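Local coordinates for S-M checkpoint control protein rad4 (Schizosaccharomyces pombe, PDB 4BMD) that acts as a BRCT-repeat signaling adaptor essential for DNA replication and for the checkpoint control that couples S and M phases, at residues S111-F117 and R144-N150. Where two conformers were deposited one is given. Residues are numbered along the deposited sequence.
Sequences SIHLTGF and RSILLVN
Strands 111-115 and 146-149 run parallel, their axes 4.8 Å apart at closest approach and 28° apart in direction, with CA atoms matched one to one from Ser-111/Ser-145 to Gly-116/Asn-150. At the start, Ser-111 N donates to Ser-145 OG (3.0 Å), while Ser-111 OG (chi1 p) accepts from Ser-145 N (2.8 Å); Ser-111 O receives Ile-146 N at 3.0 Å. Ile-112 bonds through its backbone to strand 135-137 instead and sets CG2 4.2 Å from Ile-146 CG2. His-113 N reaches Ile-146 O (3.0 Å) and His-113 O takes Leu-148 N (2.9 Å); its t rotamer brings CD2 to 3.6 Å from Leu-147 CD1, and ND1 bonds to His-137 O. These are the two central strands of the 2-1-3-4 parallel sheet of BRCT4, helices covering both faces: Leu-114, with CD2 3.7 Å from Leu-148 CB, packs under helix 119-131, and Leu-148 meets helix 177-185. Thr-115 lies on the other face with His-113, Leu-147 and Val-149, towards helix 157-168, where its OG1 bonds to Thr-159; Thr-115 N–Leu-148 O (3.1 Å) and Asn-150 N–Thr-115 O (3.0 Å) continue the ladder. Gly-116 turns at phi/psi 98/-3, where a CB would clash with Asn-150 CB, and its O accepts Asn-150 ND2 at 2.8 Å. Phe-117 (chi1 m) turns a ring face to Asn-150, whose CB stands 3.5 Å from the ring centroid, 13° off the normal, a CH-pi contact.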
loop_
_atom_site.group_PDB
_atom_site.type_symbol
_atom_site.label_atom_id
_atom_site.label_comp_id
_atom_site.label_asym_id
_atom_site.label_seq_id
_atom_site.Cartn_x
_atom_site.Cartn_y
_atom_site.Cartn_z
ATOM N N SER A 111 -5.140 -9.860 13.936
ATOM C CA SER A 111 -6.410 -9.633 13.260
ATOM C C SER A 111 -6.721 -8.140 13.243
ATOM O O SER A 111 -6.854 -7.509 14.291
ATOM C CB SER A 111 -7.534 -10.410 13.946
ATOM O OG SER A 111 -7.612 -10.088 15.323
ATOM N N ILE A 112 -6.830 -7.575 12.044
ATOM C CA ILE A 112 -7.011 -6.134 11.899
ATOM C C ILE A 112 -8.279 -5.762 11.136
ATOM O O ILE A 112 -8.575 -6.332 10.086
ATOM C CB ILE A 112 -5.798 -5.492 11.185
ATOM C CG1 ILE A 112 -4.490 -5.933 11.844
ATOM C CG2 ILE A 112 -5.911 -3.973 11.180
ATOM C CD1 ILE A 112 -3.251 -5.337 11.206
ATOM N N HIS A 113 -9.024 -4.800 11.674
ATOM C CA HIS A 113 -10.167 -4.228 10.975
ATOM C C HIS A 113 -9.905 -2.757 10.675
ATOM O O HIS A 113 -9.419 -2.018 11.531
ATOM C CB HIS A 113 -11.448 -4.378 11.798
ATOM C CG HIS A 113 -12.640 -3.721 11.176
ATOM N ND1 HIS A 113 -13.183 -4.140 9.981
ATOM C CD2 HIS A 113 -13.384 -2.661 11.575
ATOM C CE1 HIS A 113 -14.214 -3.373 9.673
ATOM N NE2 HIS A 113 -14.357 -2.467 10.624
ATOM N N LEU A 114 -10.233 -2.335 9.457
ATOM C CA LEU A 114 -9.945 -0.976 9.008
ATOM C C LEU A 114 -11.190 -0.095 9.024
ATOM O O LEU A 114 -12.281 -0.542 8.674
ATOM C CB LEU A 114 -9.356 -1.005 7.595
ATOM C CG LEU A 114 -8.193 -1.970 7.365
ATOM C CD1 LEU A 114 -7.792 -1.998 5.895
ATOM C CD2 LEU A 114 -7.008 -1.592 8.237
ATOM N N THR A 115 -11.019 1.162 9.422
ATOM C CA THR A 115 -12.120 2.119 9.423
ATOM C C THR A 115 -11.649 3.512 8.999
ATOM O O THR A 115 -10.591 3.978 9.423
ATOM C CB THR A 115 -12.822 2.185 10.802
ATOM O OG1 THR A 115 -13.888 3.142 10.757
ATOM C CG2 THR A 115 -11.838 2.578 11.898
ATOM N N GLY A 116 -12.435 4.165 8.147
ATOM C CA GLY A 116 -12.105 5.499 7.678
ATOM C C GLY A 116 -11.429 5.516 6.318
ATOM O O GLY A 116 -11.139 6.583 5.778
ATOM N N PHE A 117 -11.175 4.333 5.765
ATOM C CA PHE A 117 -10.544 4.219 4.454
ATOM C C PHE A 117 -11.582 3.933 3.374
ATOM O O PHE A 117 -12.543 3.199 3.604
ATOM C CB PHE A 117 -9.485 3.114 4.462
ATOM C CG PHE A 117 -8.416 3.303 5.500
ATOM C CD1 PHE A 117 -7.304 4.085 5.235
ATOM C CD2 PHE A 117 -8.521 2.695 6.740
ATOM C CE1 PHE A 117 -6.318 4.259 6.189
ATOM C CE2 PHE A 117 -7.540 2.866 7.698
ATOM C CZ PHE A 117 -6.437 3.647 7.421
ATOM N N ARG A 144 -10.917 -8.873 17.662
ATOM C CA ARG A 144 -9.957 -8.241 16.765
ATOM C C ARG A 144 -8.760 -7.743 17.565
ATOM O O ARG A 144 -8.917 -7.214 18.666
ATOM C CB ARG A 144 -10.597 -7.071 16.015
ATOM C CG ARG A 144 -11.836 -7.436 15.224
ATOM C CD ARG A 144 -11.508 -8.319 14.034
ATOM N NE ARG A 144 -12.714 -8.696 13.306
ATOM C CZ ARG A 144 -13.404 -9.807 13.533
ATOM N NH1 ARG A 144 -13.002 -10.659 14.466
ATOM N NH2 ARG A 144 -14.494 -10.070 12.826
ATOM N N SER A 145 -7.565 -7.915 17.012
ATOM C CA SER A 145 -6.354 -7.441 17.666
ATOM C C SER A 145 -6.275 -5.922 17.599
ATOM O O SER A 145 -5.933 -5.264 18.582
ATOM C CB SER A 145 -5.112 -8.041 17.002
ATOM O OG SER A 145 -5.198 -9.452 16.922
ATOM N N ILE A 146 -6.597 -5.372 16.432
ATOM C CA ILE A 146 -6.401 -3.952 16.166
ATOM C C ILE A 146 -7.548 -3.353 15.359
ATOM O O ILE A 146 -7.975 -3.921 14.354
ATOM C CB ILE A 146 -5.100 -3.719 15.363
ATOM C CG1 ILE A 146 -3.870 -4.107 16.185
ATOM C CG2 ILE A 146 -4.992 -2.271 14.904
ATOM C CD1 ILE A 146 -2.582 -4.087 15.387
ATOM N N LEU A 147 -8.047 -2.206 15.808
ATOM C CA LEU A 147 -8.903 -1.372 14.976
ATOM C C LEU A 147 -8.051 -0.244 14.413
ATOM O O LEU A 147 -7.689 0.685 15.135
ATOM C CB LEU A 147 -10.066 -0.794 15.779
ATOM C CG LEU A 147 -10.945 0.186 14.994
ATOM C CD1 LEU A 147 -11.675 -0.529 13.862
ATOM C CD2 LEU A 147 -11.928 0.906 15.903
ATOM N N LEU A 148 -7.718 -0.335 13.130
ATOM C CA LEU A 148 -6.850 0.655 12.499
ATOM C C LEU A 148 -7.658 1.824 11.941
ATOM O O LEU A 148 -8.460 1.656 11.024
ATOM C CB LEU A 148 -6.007 0.009 11.398
ATOM C CG LEU A 148 -4.787 0.814 10.944
ATOM C CD1 LEU A 148 -3.805 0.987 12.094
ATOM C CD2 LEU A 148 -4.112 0.154 9.756
ATOM N N VAL A 149 -7.433 3.008 12.500
ATOM C CA VAL A 149 -8.234 4.183 12.174
ATOM C C VAL A 149 -7.518 5.151 11.235
ATOM O O VAL A 149 -6.358 5.503 11.455
ATOM C CB VAL A 149 -8.636 4.937 13.454
ATOM C CG1 VAL A 149 -9.515 6.133 13.119
ATOM C CG2 VAL A 149 -9.346 3.998 14.415
ATOM N N ASN A 150 -8.217 5.580 10.187
ATOM C CA ASN A 150 -7.687 6.580 9.268
ATOM C C ASN A 150 -7.841 7.980 9.846
ATOM O O ASN A 150 -8.915 8.575 9.774
ATOM C CB ASN A 150 -8.391 6.499 7.912
ATOM C CG ASN A 150 -7.793 7.446 6.885
ATOM O OD1 ASN A 150 -6.693 7.969 7.069
ATOM N ND2 ASN A 150 -8.515 7.666 5.793
#